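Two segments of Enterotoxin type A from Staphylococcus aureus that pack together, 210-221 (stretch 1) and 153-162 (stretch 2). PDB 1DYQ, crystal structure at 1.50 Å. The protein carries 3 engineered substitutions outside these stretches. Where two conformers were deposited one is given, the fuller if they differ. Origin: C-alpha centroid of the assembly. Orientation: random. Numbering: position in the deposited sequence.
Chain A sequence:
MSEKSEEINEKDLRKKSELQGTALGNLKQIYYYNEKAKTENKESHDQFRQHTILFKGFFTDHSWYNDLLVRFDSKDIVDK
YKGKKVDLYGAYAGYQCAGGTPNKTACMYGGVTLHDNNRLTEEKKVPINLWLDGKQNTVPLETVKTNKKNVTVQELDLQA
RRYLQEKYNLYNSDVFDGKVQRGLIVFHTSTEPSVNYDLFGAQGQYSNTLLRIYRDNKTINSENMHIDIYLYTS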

ATOM      1  N   LEU A 210       9.924   4.181   1.382  1.00 13.68           N
ATOM      2  CA  LEU A 210       9.359   2.835   1.655  1.00 15.97           C
ATOM      3  C   LEU A 210       8.182   2.518   0.773  1.00 14.08           C
ATOM      4  O   LEU A 210       8.048   1.360   0.265  1.00 14.50           O
ATOM      5  CB  LEU A 210       9.042   2.699   3.117  1.00 18.06           C
ATOM      6  CG  LEU A 210       9.935   1.835   3.988  1.00 26.21           C
ATOM      7  CD1 LEU A 210       9.308   1.668   5.369  1.00 21.80           C
ATOM      8  CD2 LEU A 210      10.201   0.486   3.339  1.00 23.43           C
ATOM      9  N   LEU A 211       7.265   3.459   0.571  1.00 13.31           N
ATOM     10  CA  LEU A 211       6.087   3.231  -0.219  1.00 11.88           C
ATOM     11  C   LEU A 211       6.223   3.720  -1.645  1.00 11.03           C
ATOM     12  O   LEU A 211       5.258   3.740  -2.413  1.00 11.82           O
ATOM     13  CB  LEU A 211       4.842   3.876   0.451  1.00 10.82           C
ATOM     14  CG  LEU A 211       4.452   3.306   1.808  1.00 12.93           C
ATOM     15  CD1 LEU A 211       3.021   3.723   2.164  1.00 13.17           C
ATOM     16  CD2 LEU A 211       4.547   1.755   1.771  1.00 15.55           C
ATOM     17  N   ARG A 212       7.470   3.992  -2.081  1.00 12.12           N
ATOM     18  CA  ARG A 212       7.635   4.393  -3.495  1.00 12.07           C
ATOM     19  C   ARG A 212       7.236   3.278  -4.436  1.00 12.12           C
ATOM     20  O   ARG A 212       6.855   3.520  -5.579  1.00 12.49           O
ATOM     21  CB  ARG A 212       9.082   4.837  -3.731  1.00 14.03           C
ATOM     22  CG  ARG A 212       9.370   5.210  -5.168  1.00 15.81           C
ATOM     23  CD  ARG A 212      10.720   5.934  -5.255  1.00 17.94           C
ATOM     24  NE  ARG A 212      11.174   5.934  -6.640  1.00 16.93           N
ATOM     25  CZ  ARG A 212      12.053   6.827  -7.111  1.00 17.53           C
ATOM     26  NH1 ARG A 212      12.440   7.800  -6.316  1.00 16.35           N
ATOM     27  NH2 ARG A 212      12.424   6.710  -8.366  1.00 20.39           N
ATOM     28  N   ILE A 213       7.179   2.022  -3.946  1.00 13.06           N
ATOM     29  CA  ILE A 213       6.677   0.925  -4.755  1.00 12.81           C
ATOM     30  C   ILE A 213       5.247   1.192  -5.228  1.00 13.00           C
ATOM     31  O   ILE A 213       4.835   0.614  -6.242  1.00 15.54           O
ATOM     32  CB  ILE A 213       6.681  -0.428  -4.010  1.00 15.54           C
ATOM     33  CG1 ILE A 213       6.044  -0.332  -2.638  1.00 15.87           C
ATOM     34  CG2 ILE A 213       8.107  -0.972  -3.946  1.00 18.91           C
ATOM     35  CD1 ILE A 213       5.786  -1.697  -1.991  1.00 17.07           C
ATOM     36  N   TYR A 214       4.485   2.045  -4.546  1.00 12.24           N
ATOM     37  CA  TYR A 214       3.115   2.326  -4.914  1.00 11.52           C
ATOM     38  C   TYR A 214       2.990   3.529  -5.861  1.00 12.35           C
ATOM     39  O   TYR A 214       1.893   3.815  -6.338  1.00 11.71           O
ATOM     40  CB  TYR A 214       2.253   2.566  -3.703  1.00 11.38           C
ATOM     41  CG  TYR A 214       2.196   1.462  -2.659  1.00 10.82           C
ATOM     42  CD1 TYR A 214       2.288   0.128  -3.070  1.00 12.62           C
ATOM     43  CD2 TYR A 214       2.120   1.751  -1.331  1.00 12.01           C
ATOM     44  CE1 TYR A 214       2.225  -0.877  -2.087  1.00 10.87           C
ATOM     45  CE2 TYR A 214       2.045   0.762  -0.349  1.00 12.30           C
ATOM     46  CZ  TYR A 214       2.111  -0.571  -0.794  1.00 12.31           C
ATOM     47  OH  TYR A 214       2.137  -1.528   0.208  1.00 11.52           O
ATOM     48  N   ARG A 215       4.106   4.151  -6.195  1.00 12.35           N
ATOM     49  CA  ARG A 215       4.076   5.350  -7.052  1.00 11.89           C
ATOM     50  C   ARG A 215       3.691   5.064  -8.456  1.00 12.97           C
ATOM     51  O   ARG A 215       3.326   5.988  -9.229  1.00 12.86           O
ATOM     52  CB  ARG A 215       5.437   6.065  -6.948  1.00 12.13           C
ATOM     53  CG  ARG A 215       5.340   7.549  -7.413  1.00 13.53           C
ATOM     54  CD  ARG A 215       6.705   8.220  -7.212  1.00 12.67           C
ATOM     55  NE  ARG A 215       7.633   7.884  -8.257  1.00 13.87           N
ATOM     56  CZ  ARG A 215       8.814   8.486  -8.492  1.00 14.35           C
ATOM     57  NH1 ARG A 215       9.214   9.441  -7.661  1.00 14.27           N
ATOM     58  NH2 ARG A 215       9.555   8.088  -9.489  1.00 15.68           N
ATOM     59  N   ASP A 216       3.747   3.808  -8.922  1.00 10.82           N
ATOM     60  CA  ASP A 216       3.200   3.456 -10.218  1.00 13.43           C
ATOM     61  C   ASP A 216       1.675   3.460 -10.268  1.00 12.79           C
ATOM     62  O   ASP A 216       1.091   3.295 -11.349  1.00 14.69           O
ATOM     63  CB  ASP A 216       3.740   2.086 -10.638  1.00 14.21           C
ATOM     64  CG  ASP A 216       3.352   0.934  -9.754  1.00 19.41           C
ATOM     65  OD1 ASP A 216       2.720   1.015  -8.699  1.00 15.13           O
ATOM     66  OD2 ASP A 216       3.753  -0.227 -10.163  1.00 23.24           O
ATOM     67  N   ASN A 217       1.009   3.597  -9.119  1.00 12.02           N
ATOM     68  CA  ASN A 217      -0.438   3.537  -9.042  1.00 12.01           C
ATOM     69  C   ASN A 217      -0.985   2.321  -9.789  1.00 13.09           C
ATOM     70  O   ASN A 217      -1.990   2.358 -10.464  1.00 13.55           O
ATOM     71  CB  ASN A 217      -1.084   4.834  -9.600  1.00 10.61           C
ATOM     72  CG  ASN A 217      -2.410   5.134  -8.976  1.00 13.95           C
ATOM     73  OD1 ASN A 217      -2.543   5.979  -8.083  1.00 16.22           O
ATOM     74  ND2 ASN A 217      -3.488   4.449  -9.368  1.00 16.51           N
ATOM     75  N   LYS A 218      -0.293   1.169  -9.541  1.00 11.57           N
ATOM     76  CA  LYS A 218      -0.776  -0.069 -10.176  1.00 13.53           C
ATOM     77  C   LYS A 218      -2.182  -0.394  -9.685  1.00 12.21           C
ATOM     78  O   LYS A 218      -2.438  -0.435  -8.472  1.00 13.11           O
ATOM     79  CB  LYS A 218       0.187  -1.215  -9.835  1.00 15.59           C
ATOM     80  CG  LYS A 218      -0.235  -2.550 -10.404  1.00 19.31           C
ATOM     81  CD  LYS A 218      -0.044  -2.644 -11.895  1.00 23.87           C
ATOM     82  CE  LYS A 218      -0.143  -4.141 -12.311  1.00 27.26           C
ATOM     83  NZ  LYS A 218      -0.161  -4.242 -13.795  1.00 31.51           N
ATOM     84  N   THR A 219      -3.070  -0.708 -10.624  1.00 13.37           N
ATOM     85  CA  THR A 219      -4.429  -1.097 -10.287  1.00 13.56           C
ATOM     86  C   THR A 219      -4.697  -2.486 -10.884  1.00 14.53           C
ATOM     87  O   THR A 219      -4.070  -2.833 -11.877  1.00 16.15           O
ATOM     88  CB  THR A 219      -5.462  -0.116 -10.892  0.50 16.92           C
ATOM     89  OG1 THR A 219      -6.759  -0.326 -10.337  0.50 20.69           O
ATOM     90  CG2 THR A 219      -5.555  -0.326 -12.398  0.50 19.59           C
ATOM     91  N   ILE A 220      -5.522  -3.230 -10.187  1.00 13.75           N
ATOM     92  CA  ILE A 220      -5.902  -4.563 -10.700  1.00 14.85           C
ATOM     93  C   ILE A 220      -7.395  -4.757 -10.556  1.00 13.35           C
ATOM     94  O   ILE A 220      -8.096  -4.086  -9.784  1.00 13.62           O
ATOM     95  CB  ILE A 220      -5.156  -5.690  -9.966  1.00 15.50           C
ATOM     96  CG1 ILE A 220      -5.521  -5.733  -8.502  1.00 16.23           C
ATOM     97  CG2 ILE A 220      -3.662  -5.649 -10.230  1.00 15.69           C
ATOM     98  CD1 ILE A 220      -4.811  -6.758  -7.651  1.00 15.41           C
ATOM     99  N   ASN A 221      -7.927  -5.711 -11.336  1.00 15.87           N
ATOM    100  CA  ASN A 221      -9.340  -6.065 -11.246  1.00 16.40           C
ATOM    101  C   ASN A 221      -9.592  -6.980 -10.043  1.00 17.01           C
ATOM    102  O   ASN A 221      -8.922  -8.009  -9.915  1.00 17.04           O
ATOM    103  CB  ASN A 221      -9.770  -6.789 -12.535  1.00 21.32           C
ATOM    104  CG  ASN A 221     -11.293  -6.763 -12.647  1.00 24.30           C
ATOM    105  OD1 ASN A 221     -11.995  -7.341 -11.844  1.00 27.05           O
ATOM    106  ND2 ASN A 221     -11.792  -6.006 -13.623  1.00 32.40           N
TER
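Stretch 2 153-162: VQELDLQARR

Stretch 2 is helical from Val153 to Arg162, with i to i+4 backbone bonds such as Asp157 N to Val153 O (2.8 Å). Stretch 1 runs through a short 3-10 segment that includes Ile213 and a type I turn from Tyr214 to Asn217, closed by Asn217 N to Tyr214 O (2.9 Å), then extends as a strand from Thr219. From Ile213 to Lys218 it runs broadly opposite to the helix, Ile213 lying near Arg161 and Lys218 meeting Val153. The nearest CA atoms across the stretches, those of Tyr214 and Gln154, are 6.1 Å apart. Amides of a helix's first turn lack the usual i to i-4 acceptor; here Val153 N donates to Lys218 O (3.0 Å, 166°), just past the turn. Water 2 joins Lys218 O (2.8 Å) to Gln154 N (3.1 Å).

Tyr214 points toward the helix and has the largest covered area in the contact. Gln154 lies over one ring face, its CB 3.8 Å from the ring centroid in a CH-pi contact, while Tyr214 OH donates to Asp157 OD2 (2.6 Å) near the ring plane. Arg161 holds both carboxylate oxygens, NE to Asp157 OD1 (3.0 Å) and NH2 to Asp157 OD2 (2.9 Å), in a salt bridge. Water 1 links Gln154 NE2 (3.1 Å) to Tyr214 O (2.9 Å). Beyond the turn, Ile220 CD1 meets Leu156 CD1 (3.7 Å) and Ile220 CG2 meets Val153 CG2 (4.0 Å).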

ATOM      1  N   VAL A 153      -3.284  -1.851  -5.951  1.00  9.40           N
ATOM      2  CA  VAL A 153      -2.535  -2.856  -5.151  1.00 10.54           C
ATOM      3  C   VAL A 153      -2.237  -2.282  -3.786  1.00 10.78           C
ATOM      4  O   VAL A 153      -2.387  -2.955  -2.750  1.00 11.11           O
ATOM      5  CB  VAL A 153      -1.276  -3.324  -5.849  1.00 11.78           C
ATOM      6  CG1 VAL A 153      -0.439  -4.193  -4.879  1.00 12.98           C
ATOM      7  CG2 VAL A 153      -1.605  -4.130  -7.103  1.00 13.60           C
ATOM      8  N   GLN A 154      -1.934  -0.970  -3.676  1.00  9.96           N
ATOM      9  CA  GLN A 154      -1.739  -0.321  -2.399  1.00  9.49           C
ATOM     10  C   GLN A 154      -2.866  -0.541  -1.427  1.00 10.87           C
ATOM     11  O   GLN A 154      -2.645  -0.907  -0.264  1.00 10.92           O
ATOM     12  CB  GLN A 154      -1.467   1.211  -2.592  1.00 10.88           C
ATOM     13  CG  GLN A 154      -1.415   1.957  -1.277  1.00 10.12           C
ATOM     14  CD  GLN A 154      -0.879   3.408  -1.394  1.00  8.67           C
ATOM     15  OE1 GLN A 154      -0.531   3.967  -0.348  1.00  9.23           O
ATOM     16  NE2 GLN A 154      -0.908   3.932  -2.577  1.00  9.17           N
ATOM     17  N   GLU A 155      -4.126  -0.372  -1.836  1.00 10.14           N
ATOM     18  CA  GLU A 155      -5.268  -0.566  -0.966  1.00 10.71           C
ATOM     19  C   GLU A 155      -5.296  -1.993  -0.374  1.00 11.73           C
ATOM     20  O   GLU A 155      -5.612  -2.158   0.780  1.00 11.30           O
ATOM     21  CB  GLU A 155      -6.582  -0.252  -1.675  1.00 11.38           C
ATOM     22  CG  GLU A 155      -7.827  -0.583  -0.886  1.00 11.15           C
ATOM     23  CD  GLU A 155      -9.107  -0.092  -1.506  1.00 14.60           C
ATOM     24  OE1 GLU A 155      -9.072   0.840  -2.344  1.00 14.04           O
ATOM     25  OE2 GLU A 155     -10.187  -0.649  -1.171  1.00 15.73           O
ATOM     26  N   LEU A 156      -5.005  -2.957  -1.237  1.00 11.98           N
ATOM     27  CA  LEU A 156      -5.017  -4.364  -0.796  1.00 10.92           C
ATOM     28  C   LEU A 156      -3.806  -4.689   0.067  1.00 10.14           C
ATOM     29  O   LEU A 156      -3.985  -5.352   1.118  1.00 12.48           O
ATOM     30  CB  LEU A 156      -4.996  -5.293  -2.016  1.00 12.46           C
ATOM     31  CG  LEU A 156      -6.159  -5.104  -3.007  1.00 14.19           C
ATOM     32  CD1 LEU A 156      -5.979  -6.072  -4.163  1.00 14.86           C
ATOM     33  CD2 LEU A 156      -7.499  -5.272  -2.324  1.00 16.96           C
ATOM     34  N   ASP A 157      -2.643  -4.187  -0.279  1.00 11.21           N
ATOM     35  CA  ASP A 157      -1.412  -4.483   0.467  1.00 11.06           C
ATOM     36  C   ASP A 157      -1.411  -3.837   1.826  1.00 12.32           C
ATOM     37  O   ASP A 157      -1.011  -4.446   2.823  1.00 11.43           O
ATOM     38  CB  ASP A 157      -0.227  -4.030  -0.402  1.00 11.28           C
ATOM     39  CG  ASP A 157       1.104  -4.621  -0.005  1.00 13.30           C
ATOM     40  OD1 ASP A 157       1.109  -5.688   0.673  1.00 13.03           O
ATOM     41  OD2 ASP A 157       2.155  -4.044  -0.356  1.00 12.24           O
ATOM     42  N   LEU A 158      -1.931  -2.605   1.967  1.00 12.35           N
ATOM     43  CA  LEU A 158      -2.043  -1.988   3.289  1.00 10.29           C
ATOM     44  C   LEU A 158      -2.911  -2.846   4.205  1.00 10.77           C
ATOM     45  O   LEU A 158      -2.599  -3.052   5.380  1.00 12.44           O
ATOM     46  CB  LEU A 158      -2.629  -0.572   3.150  1.00 12.22           C
ATOM     47  CG  LEU A 158      -1.661   0.459   2.548  1.00 11.79           C
ATOM     48  CD1 LEU A 158      -2.454   1.761   2.249  1.00 13.13           C
ATOM     49  CD2 LEU A 158      -0.520   0.743   3.518  1.00 12.18           C
ATOM     50  N   GLN A 159      -4.043  -3.334   3.676  1.00 11.20           N
ATOM     51  CA  GLN A 159      -4.940  -4.119   4.512  1.00 12.45           C
ATOM     52  C   GLN A 159      -4.277  -5.459   4.872  1.00 11.72           C
ATOM     53  O   GLN A 159      -4.352  -5.820   6.062  1.00 13.31           O
ATOM     54  CB  GLN A 159      -6.279  -4.380   3.859  1.00 12.05           C
ATOM     55  CG  GLN A 159      -7.152  -3.138   3.653  1.00 13.54           C
ATOM     56  CD  GLN A 159      -8.418  -3.560   2.873  1.00 12.46           C
ATOM     57  OE1 GLN A 159      -9.289  -4.183   3.466  1.00 13.83           O
ATOM     58  NE2 GLN A 159      -8.463  -3.168   1.628  1.00 13.33           N
ATOM     59  N   ALA A 160      -3.629  -6.069   3.911  1.00 12.32           N
ATOM     60  CA  ALA A 160      -3.011  -7.395   4.203  1.00 12.39           C
ATOM     61  C   ALA A 160      -1.893  -7.290   5.202  1.00 13.25           C
ATOM     62  O   ALA A 160      -1.865  -8.024   6.203  1.00 12.74           O
ATOM     63  CB  ALA A 160      -2.527  -8.040   2.911  1.00 11.43           C
ATOM     64  N   ARG A 161      -0.993  -6.290   5.028  1.00 11.85           N
ATOM     65  CA  ARG A 161       0.117  -6.181   5.969  1.00 12.58           C
ATOM     66  C   ARG A 161      -0.290  -5.707   7.324  1.00 11.62           C
ATOM     67  O   ARG A 161       0.354  -6.083   8.322  1.00 12.44           O
ATOM     68  CB  ARG A 161       1.237  -5.303   5.369  1.00 12.44           C
ATOM     69  CG  ARG A 161       1.740  -5.827   4.038  1.00  9.87           C
ATOM     70  CD  ARG A 161       3.175  -5.352   3.791  1.00  9.04           C
ATOM     71  NE  ARG A 161       3.476  -5.294   2.398  1.00 10.96           N
ATOM     72  CZ  ARG A 161       4.656  -5.039   1.834  1.00 12.45           C
ATOM     73  NH1 ARG A 161       5.742  -4.903   2.583  1.00 12.75           N
ATOM     74  NH2 ARG A 161       4.748  -4.910   0.517  1.00 11.11           N
ATOM     75  N   ARG A 162      -1.394  -4.962   7.486  1.00 11.88           N
ATOM     76  CA  ARG A 162      -1.863  -4.565   8.797  1.00 12.82           C
ATOM     77  C   ARG A 162      -2.279  -5.827   9.602  1.00 13.81           C
ATOM     78  O   ARG A 162      -1.857  -5.978  10.726  1.00 13.87           O
ATOM     79  CB  ARG A 162      -3.056  -3.616   8.751  1.00 13.64           C
ATOM     80  CG  ARG A 162      -3.570  -3.222  10.133  1.00 13.59           C
ATOM     81  CD  ARG A 162      -4.665  -2.137  10.018  1.00 14.81           C
ATOM     82  NE  ARG A 162      -4.007  -0.878   9.672  1.00 15.15           N
ATOM     83  CZ  ARG A 162      -3.333  -0.112  10.504  1.00 15.18           C
ATOM     84  NH1 ARG A 162      -3.225  -0.396  11.783  1.00 15.77           N
ATOM     85  NH2 ARG A 162      -2.701   0.966  10.010  1.00 17.08           N
TER
HETATM   86  O   HOH W   1      -0.786   3.085  -5.596  1.00 11.39           O
HETATM   87  O   HOH W   2      -0.954   0.411  -6.224  1.00 12.25           O